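Local coordinates for protein paenibacillus xanthan lyase (PDB 6F2P) that probably cleaves the bacterial polysaccharide xanthan by eliminative removal of terminal mannose from its side chains, at residues S65-I70 with W124-G129; T72-L77 with S103-M108; G130-N135 with S175-I180. One frame throughout, in Å; residues are numbered along the deposited sequence.

Interaction 1: residues S65-I70 with W124-G129; sequences SDSTSI and WHWQIG
Asp66 closes the loop that leads into helix 68-85, and its side chain caps that helix: OD1 accepts the backbone N-H of Thr68 (N to OD1 3.0 Å, N-H...O angle 161°) and also the Thr68 hydroxyl, OG1 to OD1 3.0 Å. Both donors sit above the carboxylate plane, so one oxygen is gripped twice from the same residue. Ser67 turns its CB toward helix 123-141. Its hydroxyl bonds to the carbonyl of Asn122, which places OG at the edge of the imidazole, 3.3 Å from His125 CD2, while CB comes obliquely upon the indole nitrogen of Trp126, whose N-H is taken by the carbonyl of Tyr120. Both helices belong to the N-terminal all-helical domain of a family 8 polysaccharide lyase, which in relatives is an incomplete α/α toroid. Thr68 then lays its backbone over His125 in a CH-pi contact, CA lying 3.4 Å from the ring centroid and 9° off its normal. Its side chain runs alongside the imidazole in the same direction, and a water in the ring plane joins the two, donating to Thr68 OG1 at 2.7 Å and hydrogen-bonded to His125 NE2 at 2.8 Å. With Thr71 OG1 engaging ND1, both nitrogens have partners and the ring rotation is fixed; the nearby Asp66 carboxylate might favour a protonated histidine. Ile70, one turn on from Ser67, crosses Trp126 at about a right angle. CG1 stands over the face of the six-membered ring, 3.8 Å from its centroid and 14° off the normal, and CD1 carries on to 3.5 Å from CH2. An alanine in place of Trp126 would remove the indole face and its N-H, and would probably loosen the packing of Ile70 and the tie to Tyr120.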
loop_
_atom_site.group_PDB
_atom_site.type_symbol
_atom_site.label_atom_id
_atom_site.label_comp_id
_atom_site.label_asym_id
_atom_site.label_seq_id
_atom_site.Cartn_x
_atom_site.Cartn_y
_atom_site.Cartn_z
ATOM N N SER A 65 19.674 40.211 -13.722
ATOM C CA SER A 65 18.291 39.787 -13.922
ATOM C C SER A 65 18.046 38.292 -13.738
ATOM O O SER A 65 16.918 37.883 -13.452
ATOM C CB SER A 65 17.785 40.242 -15.294
ATOM O OG SER A 65 18.473 39.568 -16.331
ATOM N N ASP A 66 19.088 37.482 -13.914
ATOM C CA ASP A 66 18.987 36.044 -13.652
ATOM C C ASP A 66 19.869 35.633 -12.474
ATOM O O ASP A 66 21.096 35.682 -12.561
ATOM C CB ASP A 66 19.380 35.237 -14.884
ATOM C CG ASP A 66 19.027 33.771 -14.756
ATOM O OD1 ASP A 66 18.684 33.325 -13.633
ATOM O OD2 ASP A 66 19.097 33.058 -15.782
ATOM N N SER A 67 19.236 35.210 -11.380
ATOM C CA SER A 67 19.965 34.911 -10.148
ATOM C C SER A 67 20.765 33.604 -10.233
ATOM O O SER A 67 21.629 33.343 -9.392
ATOM C CB SER A 67 19.024 34.911 -8.935
ATOM O OG SER A 67 18.163 33.781 -8.933
ATOM N N THR A 68 20.499 32.798 -11.260
ATOM C CA THR A 68 21.273 31.575 -11.484
ATOM C C THR A 68 22.757 31.901 -11.605
ATOM O O THR A 68 23.613 31.117 -11.212
ATOM C CB THR A 68 20.815 30.853 -12.758
ATOM O OG1 THR A 68 19.408 30.598 -12.681
ATOM C CG2 THR A 68 21.569 29.553 -12.950
ATOM N N SER A 69 23.056 33.077 -12.143
ATOM C CA SER A 69 24.435 33.503 -12.309
ATOM C C SER A 69 25.210 33.527 -10.989
ATOM O O SER A 69 26.422 33.299 -10.972
ATOM C CB SER A 69 24.487 34.857 -12.998
ATOM O OG SER A 69 24.031 34.743 -14.337
ATOM N N ILE A 70 24.509 33.778 -9.889
ATOM C CA ILE A 70 25.123 33.699 -8.564
ATOM C C ILE A 70 25.716 32.306 -8.314
ATOM O O ILE A 70 26.900 32.166 -8.004
ATOM C CB ILE A 70 24.108 34.039 -7.447
ATOM C CG1 ILE A 70 23.515 35.434 -7.672
ATOM C CG2 ILE A 70 24.759 33.944 -6.073
ATOM C CD1 ILE A 70 24.530 36.543 -7.558
ATOM N N TRP A 124 16.150 30.856 -4.749
ATOM C CA TRP A 124 16.936 29.675 -4.451
ATOM C C TRP A 124 18.443 29.917 -4.570
ATOM O O TRP A 124 19.232 29.412 -3.767
ATOM C CB TRP A 124 16.496 28.525 -5.356
ATOM C CG TRP A 124 17.081 27.232 -4.960
ATOM C CD1 TRP A 124 16.561 26.339 -4.073
ATOM C CD2 TRP A 124 18.320 26.681 -5.408
ATOM N NE1 TRP A 124 17.397 25.261 -3.944
ATOM C CE2 TRP A 124 18.485 25.444 -4.756
ATOM C CE3 TRP A 124 19.304 27.111 -6.302
ATOM C CZ2 TRP A 124 19.593 24.630 -4.968
ATOM C CZ3 TRP A 124 20.410 26.297 -6.511
ATOM C CH2 TRP A 124 20.543 25.071 -5.844
ATOM N N HIS A 125 18.842 30.699 -5.565
ATOM C CA HIS A 125 20.265 30.938 -5.794
ATOM C C HIS A 125 20.890 31.834 -4.719
ATOM O O HIS A 125 22.077 31.711 -4.404
ATOM C CB HIS A 125 20.500 31.487 -7.197
ATOM C CG HIS A 125 20.039 30.561 -8.280
ATOM N ND1 HIS A 125 20.672 29.369 -8.555
ATOM C CD2 HIS A 125 18.994 30.639 -9.137
ATOM C CE1 HIS A 125 20.043 28.755 -9.541
ATOM N NE2 HIS A 125 19.018 29.503 -9.910
ATOM N N TRP A 126 20.077 32.704 -4.128
ATOM C CA TRP A 126 20.552 33.577 -3.064
ATOM C C TRP A 126 20.679 32.830 -1.741
ATOM O O TRP A 126 21.661 32.989 -1.014
ATOM C CB TRP A 126 19.627 34.789 -2.917
ATOM C CG TRP A 126 19.579 35.619 -4.172
ATOM C CD1 TRP A 126 18.600 35.615 -5.123
ATOM C CD2 TRP A 126 20.575 36.546 -4.626
ATOM N NE1 TRP A 126 18.917 36.491 -6.132
ATOM C CE2 TRP A 126 20.126 37.073 -5.852
ATOM C CE3 TRP A 126 21.799 36.988 -4.110
ATOM C CZ2 TRP A 126 20.855 38.020 -6.568
ATOM C CZ3 TRP A 126 22.524 37.932 -4.827
ATOM C CH2 TRP A 126 22.050 38.432 -6.040
ATOM N N GLN A 127 19.700 31.986 -1.442
ATOM C CA GLN A 127 19.609 31.399 -0.111
ATOM C C GLN A 127 20.243 30.014 0.015
ATOM O O GLN A 127 20.543 29.562 1.117
ATOM C CB GLN A 127 18.148 31.365 0.337
ATOM C CG GLN A 127 17.457 32.718 0.236
ATOM C CD GLN A 127 16.066 32.719 0.832
ATOM O OE1 GLN A 127 15.226 33.520 0.450
ATOM N NE2 GLN A 127 15.820 31.820 1.780
ATOM N N ILE A 128 20.457 29.340 -1.107
ATOM C CA ILE A 128 20.944 27.972 -1.054
ATOM C C ILE A 128 22.101 27.708 -2.013
ATOM O O ILE A 128 23.193 27.362 -1.576
ATOM C CB ILE A 128 19.805 26.972 -1.320
ATOM C CG1 ILE A 128 18.776 27.042 -0.180
ATOM C CG2 ILE A 128 20.361 25.565 -1.495
ATOM C CD1 ILE A 128 17.550 26.210 -0.400
ATOM N N GLY A 129 21.860 27.884 -3.313
ATOM C CA GLY A 129 22.848 27.560 -4.332
ATOM C C GLY A 129 24.156 28.307 -4.160
ATOM O O GLY A 129 25.244 27.720 -4.198
HETATM O O HOH W 1 17.696 28.518 -12.150
#

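Interaction 2: residues T72-L77 with S103-M108; sequences TTYRHL and SGLDWM
Met108 and Tyr74, the residues with the most surface buried here, reach toward each other tip to tip between helix 95-111 and helix 68-85, a nearly antiparallel pair (160°) in the N-terminal helical domain of the family 8 lyase, their local axes 10.9 Å apart. The methionine chain is bent at both chi2 and chi3, and so curls about the end of the phenol: CB lies 3.4 Å from Tyr74 OH, CG near CE1, and CE beside the CE2 side of the ring, 4.0 Å from that atom. The sulfur stands obliquely to the ring, SD 5.3 Å from its centroid, a Met-aromatic contact, and SD also meets Thr73 CG2 at 3.8 Å, tip to tip. Phe113, in a loop, meets the Tyr74 ring edge-to-face. Water 2 lies in the ring plane and links the phenol to the opposing backbone, hydrogen-bonded to Tyr74 OH at 2.6 Å and donating to Leu105 O at 3.1 Å; the buried hydroxyl is thereby given a polar partner among apolar neighbours. Leu77 comes next in buried area. It slides past Leu105 in the opposite direction, CD1 to CD2 4.0 Å, while Leu105 CD2 also touches the edge of the tyrosine. Gly104 faces Leu77 with no side chain, and a beta carbon there would collide with Leu77 CD2. Helix 123-141 packs against both helices, its Ile137 touching Tyr74 and Leu77 on one and Leu105 on the other.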
loop_
_atom_site.group_PDB
_atom_site.type_symbol
_atom_site.label_atom_id
_atom_site.label_comp_id
_atom_site.label_asym_id
_atom_site.label_seq_id
_atom_site.Cartn_x
_atom_site.Cartn_y
_atom_site.Cartn_z
ATOM N N THR A 72 26.178 29.828 -10.471
ATOM C CA THR A 72 27.088 29.430 -11.542
ATOM C C THR A 72 28.478 29.992 -11.300
ATOM O O THR A 72 29.480 29.275 -11.416
ATOM C CB THR A 72 26.588 29.905 -12.911
ATOM O OG1 THR A 72 25.209 29.561 -13.048
ATOM C CG2 THR A 72 27.368 29.242 -14.023
ATOM N N THR A 73 28.527 31.273 -10.949
ATOM C CA THR A 73 29.790 31.940 -10.687
ATOM C C THR A 73 30.528 31.237 -9.556
ATOM O O THR A 73 31.712 30.898 -9.698
ATOM C CB THR A 73 29.580 33.426 -10.326
ATOM O OG1 THR A 73 28.942 34.106 -11.415
ATOM C CG2 THR A 73 30.905 34.088 -10.018
ATOM N N TYR A 74 29.826 31.003 -8.442
ATOM C CA TYR A 74 30.455 30.397 -7.269
ATOM C C TYR A 74 30.856 28.950 -7.518
ATOM O O TYR A 74 31.844 28.480 -6.962
ATOM C CB TYR A 74 29.570 30.493 -6.034
ATOM C CG TYR A 74 29.609 31.834 -5.342
ATOM C CD1 TYR A 74 30.813 32.424 -4.982
ATOM C CD2 TYR A 74 28.435 32.514 -5.043
ATOM C CE1 TYR A 74 30.845 33.665 -4.342
ATOM C CE2 TYR A 74 28.458 33.742 -4.408
ATOM C CZ TYR A 74 29.661 34.314 -4.063
ATOM O OH TYR A 74 29.669 35.538 -3.431
ATOM N N ARG A 75 30.107 28.237 -8.351
ATOM C CA ARG A 75 30.526 26.881 -8.698
ATOM C C ARG A 75 31.820 26.908 -9.509
ATOM O O ARG A 75 32.730 26.105 -9.267
ATOM C CB ARG A 75 29.420 26.108 -9.423
ATOM C CG ARG A 75 28.210 25.863 -8.548
ATOM C CD ARG A 75 27.161 24.952 -9.164
ATOM N NE ARG A 75 26.201 24.549 -8.138
ATOM C CZ ARG A 75 25.151 23.758 -8.340
ATOM N NH1 ARG A 75 24.905 23.271 -9.549
ATOM N NH2 ARG A 75 24.346 23.454 -7.322
ATOM N N HIS A 76 31.908 27.839 -10.457
ATOM C CA HIS A 76 33.132 28.011 -11.235
ATOM C C HIS A 76 34.312 28.304 -10.314
ATOM O O HIS A 76 35.349 27.635 -10.406
ATOM C CB HIS A 76 32.974 29.115 -12.272
ATOM C CG HIS A 76 32.017 28.778 -13.366
ATOM N ND1 HIS A 76 31.502 27.513 -13.537
ATOM C CD2 HIS A 76 31.478 29.539 -14.350
ATOM C CE1 HIS A 76 30.679 27.509 -14.579
ATOM N NE2 HIS A 76 30.655 28.729 -15.085
ATOM N N LEU A 77 34.142 29.288 -9.426
ATOM C CA LEU A 77 35.137 29.584 -8.389
ATOM C C LEU A 77 35.478 28.364 -7.526
ATOM O O LEU A 77 36.647 28.113 -7.224
ATOM C CB LEU A 77 34.672 30.737 -7.499
ATOM C CG LEU A 77 34.722 32.119 -8.149
ATOM C CD1 LEU A 77 34.010 33.143 -7.290
ATOM C CD2 LEU A 77 36.168 32.536 -8.402
ATOM N N SER A 103 40.254 37.395 -5.707
ATOM C CA SER A 103 39.760 38.621 -6.323
ATOM C C SER A 103 38.320 38.413 -6.780
ATOM O O SER A 103 37.470 39.295 -6.617
ATOM C CB SER A 103 40.636 39.011 -7.504
ATOM O OG SER A 103 40.016 40.027 -8.280
ATOM N N GLY A 104 38.053 37.238 -7.348
ATOM C CA GLY A 104 36.700 36.856 -7.702
ATOM C C GLY A 104 35.763 36.948 -6.510
ATOM O O GLY A 104 34.679 37.525 -6.610
ATOM N N LEU A 105 36.179 36.394 -5.374
ATOM C CA LEU A 105 35.339 36.411 -4.173
ATOM C C LEU A 105 35.079 37.837 -3.694
ATOM O O LEU A 105 33.956 38.196 -3.334
ATOM C CB LEU A 105 35.968 35.583 -3.051
ATOM C CG LEU A 105 36.107 34.076 -3.273
ATOM C CD1 LEU A 105 36.944 33.467 -2.158
ATOM C CD2 LEU A 105 34.732 33.407 -3.353
ATOM N N ASP A 106 36.122 38.655 -3.710
ATOM C CA ASP A 106 35.992 40.021 -3.239
ATOM C C ASP A 106 35.177 40.860 -4.196
ATOM O O ASP A 106 34.462 41.776 -3.784
ATOM C CB ASP A 106 37.364 40.616 -2.991
ATOM C CG ASP A 106 37.978 40.095 -1.710
ATOM O OD1 ASP A 106 37.207 39.904 -0.739
ATOM O OD2 ASP A 106 39.209 39.865 -1.676
ATOM N N TRP A 107 35.259 40.524 -5.475
ATOM C CA TRP A 107 34.440 41.200 -6.463
ATOM C C TRP A 107 32.970 40.886 -6.208
ATOM O O TRP A 107 32.126 41.790 -6.186
ATOM C CB TRP A 107 34.837 40.816 -7.892
ATOM C CG TRP A 107 34.147 41.683 -8.894
ATOM C CD1 TRP A 107 34.597 42.871 -9.393
ATOM C CD2 TRP A 107 32.859 41.461 -9.481
ATOM N NE1 TRP A 107 33.673 43.398 -10.262
ATOM C CE2 TRP A 107 32.597 42.550 -10.335
ATOM C CE3 TRP A 107 31.900 40.446 -9.367
ATOM C CZ2 TRP A 107 31.420 42.651 -11.079
ATOM C CZ3 TRP A 107 30.729 40.548 -10.111
ATOM C CH2 TRP A 107 30.504 41.642 -10.957
ATOM N N MET A 108 32.668 39.602 -6.011
ATOM C CA MET A 108 31.298 39.193 -5.728
ATOM C C MET A 108 30.814 39.926 -4.486
ATOM O O MET A 108 29.674 40.386 -4.434
ATOM C CB MET A 108 31.186 37.680 -5.523
ATOM C CG MET A 108 31.325 36.850 -6.785
ATOM S SD MET A 108 30.096 37.200 -8.064
ATOM C CE MET A 108 28.625 36.444 -7.382
HETATM O O HOH W 2 31.615 36.617 -2.012
#

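Interaction 3: residues G130-N135 with S175-I180; sequences GPMALN and SQVIAI
Helix 123-141 and helix 168-184 of the N-terminal helical domain meet here, crossing at 37° with their chain directions broadly alike and their local axes 9.4 Å apart. The segment 130-135 belongs to helix 123-141 where that helix is kinked: Pro131 has no N-H to bond to the preceding turn. Its CB is directed at helix 168-184 and rests 3.7 Å from Val177 CG1. Val177 carries much of the apolar contact, since its other methyl, CG2, lies 4.1 Å from Met132 SD. The methionine, with CG anti to the backbone N and a bend at chi2, sends its end obliquely across the Gln176 amide, CE to NE2 3.2 Å. This end of the contact is its more open side, and two diol molecules, probably from the crystallisation liquor, lie beside Met132.

Asn135 supplies the polar tie. Its ND2 donates to Val177 O at 3.2 Å, approaching in the carbonyl plane on a lone pair (C=O...N 114°), though the N-H...O angle of 142° is far from straight. Ser181 OG is also hydrogen-bonded to this carbonyl and to that of Ile178, so Val177 O may share the serine's single proton. Ile180 lies across the rest of the asparagine: CG2 is 3.8 Å from Asn135 CB, and Ile180 CB lies 3.7 Å from Asn135 ND2.

Helix 147-160 packs on the same residues, with Ile157 touching both Pro131 and Asn135. Helix 68-85 meets helix 123-141 at Ala133 and Leu134, both touched by Tyr74.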
loop_
_atom_site.group_PDB
_atom_site.type_symbol
_atom_site.label_atom_id
_atom_site.label_comp_id
_atom_site.label_asym_id
_atom_site.label_seq_id
_atom_site.Cartn_x
_atom_site.Cartn_y
_atom_site.Cartn_z
ATOM N N GLY A 130 24.039 29.614 -3.964
ATOM C CA GLY A 130 25.187 30.468 -3.745
ATOM C C GLY A 130 25.926 30.195 -2.450
ATOM O O GLY A 130 27.133 29.910 -2.481
ATOM N N PRO A 131 25.224 30.297 -1.305
ATOM C CA PRO A 131 25.866 30.045 -0.006
ATOM C C PRO A 131 26.539 28.672 0.048
ATOM O O PRO A 131 27.638 28.529 0.593
ATOM C CB PRO A 131 24.691 30.106 0.974
ATOM C CG PRO A 131 23.728 31.041 0.330
ATOM C CD PRO A 131 23.824 30.736 -1.147
ATOM N N MET A 132 25.892 27.673 -0.537
ATOM C CA MET A 132 26.419 26.313 -0.538
ATOM C C MET A 132 27.779 26.265 -1.210
ATOM O O MET A 132 28.706 25.629 -0.716
ATOM C CB MET A 132 25.462 25.386 -1.285
ATOM C CG MET A 132 25.588 23.931 -0.939
ATOM S SD MET A 132 24.103 23.349 -0.103
ATOM C CE MET A 132 24.475 21.604 -0.019
ATOM N N ALA A 133 27.889 26.935 -2.352
ATOM C CA ALA A 133 29.127 26.925 -3.113
ATOM C C ALA A 133 30.148 27.865 -2.472
ATOM O O ALA A 133 31.346 27.575 -2.445
ATOM C CB ALA A 133 28.857 27.302 -4.567
ATOM N N LEU A 134 29.664 28.989 -1.950
ATOM C CA LEU A 134 30.522 29.918 -1.225
ATOM C C LEU A 134 31.097 29.263 0.037
ATOM O O LEU A 134 32.285 29.422 0.328
ATOM C CB LEU A 134 29.768 31.208 -0.892
ATOM C CG LEU A 134 30.548 32.326 -0.199
ATOM C CD1 LEU A 134 31.891 32.547 -0.855
ATOM C CD2 LEU A 134 29.742 33.619 -0.188
ATOM N N ASN A 135 30.264 28.521 0.770
ATOM C CA ASN A 135 30.734 27.760 1.928
ATOM C C ASN A 135 31.882 26.838 1.559
ATOM O O ASN A 135 32.878 26.734 2.272
ATOM C CB ASN A 135 29.612 26.911 2.524
ATOM C CG ASN A 135 28.793 27.662 3.534
ATOM O OD1 ASN A 135 29.268 28.632 4.131
ATOM N ND2 ASN A 135 27.546 27.220 3.741
ATOM N N SER A 175 19.617 23.827 6.396
ATOM C CA SER A 175 20.349 23.293 7.534
ATOM C C SER A 175 21.813 23.109 7.213
ATOM O O SER A 175 22.653 23.492 8.015
ATOM C CB SER A 175 19.737 21.970 8.021
ATOM O OG SER A 175 18.354 22.121 8.287
ATOM N N GLN A 176 22.125 22.518 6.058
ATOM C CA GLN A 176 23.522 22.398 5.623
ATOM C C GLN A 176 24.215 23.759 5.534
ATOM O O GLN A 176 25.313 23.931 6.042
ATOM C CB GLN A 176 23.636 21.682 4.271
ATOM C CG GLN A 176 23.331 20.192 4.317
ATOM C CD GLN A 176 23.309 19.544 2.938
ATOM O OE1 GLN A 176 24.007 18.557 2.692
ATOM N NE2 GLN A 176 22.498 20.092 2.033
ATOM N N VAL A 177 23.558 24.716 4.884
ATOM C CA VAL A 177 24.124 26.029 4.663
ATOM C C VAL A 177 24.394 26.694 5.992
ATOM O O VAL A 177 25.472 27.255 6.228
ATOM C CB VAL A 177 23.178 26.910 3.831
ATOM C CG1 VAL A 177 23.524 28.361 4.005
ATOM C CG2 VAL A 177 23.270 26.524 2.357
ATOM N N ILE A 178 23.410 26.602 6.872
ATOM C CA ILE A 178 23.519 27.207 8.191
ATOM C C ILE A 178 24.600 26.534 9.032
ATOM O O ILE A 178 25.409 27.204 9.667
ATOM C CB ILE A 178 22.163 27.215 8.899
ATOM C CG1 ILE A 178 21.310 28.332 8.306
ATOM C CG2 ILE A 178 22.330 27.400 10.385
ATOM C CD1 ILE A 178 19.887 28.315 8.752
ATOM N N ALA A 179 24.640 25.210 9.002
ATOM C CA ALA A 179 25.646 24.470 9.743
ATOM C C ALA A 179 27.050 24.775 9.247
ATOM O O ALA A 179 27.962 24.988 10.040
ATOM C CB ALA A 179 25.371 22.987 9.645
ATOM N N ILE A 180 27.242 24.802 7.938
ATOM C CA ILE A 180 28.602 24.962 7.440
ATOM C C ILE A 180 29.089 26.395 7.643
ATOM O O ILE A 180 30.237 26.612 8.027
ATOM C CB ILE A 180 28.766 24.515 5.982
ATOM C CG1 ILE A 180 28.313 23.058 5.821
ATOM C CG2 ILE A 180 30.227 24.675 5.533
ATOM C CD1 ILE A 180 28.772 22.157 6.922
#

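Overall arrangement
All three contacts lie in the N-terminal helical domain; helix 68-85 serves interactions 1 and 2, helix 123-141 interactions 1 and 3. Interaction 2 is nested in the chain between the segments of interaction 1 and is buried throughout, with an apolar character apart from one bridging water. Interactions 1 and 3 each have partly exposed residues; the former mixes helix capping, imidazole and indole contacts at a helix start, the latter adds a direct side-chain-to-backbone bond. The three contacts touch: Ile70 CD1 of interaction 1 packs on Met108 CE of interaction 2 (4.1 Å), Leu105 CD2 of interaction 2 on Leu134 CD1 of interaction 3 (3.9 Å), and His125 O of interaction 1 probably accepts from Gly130 N of interaction 3 (2.9 Å).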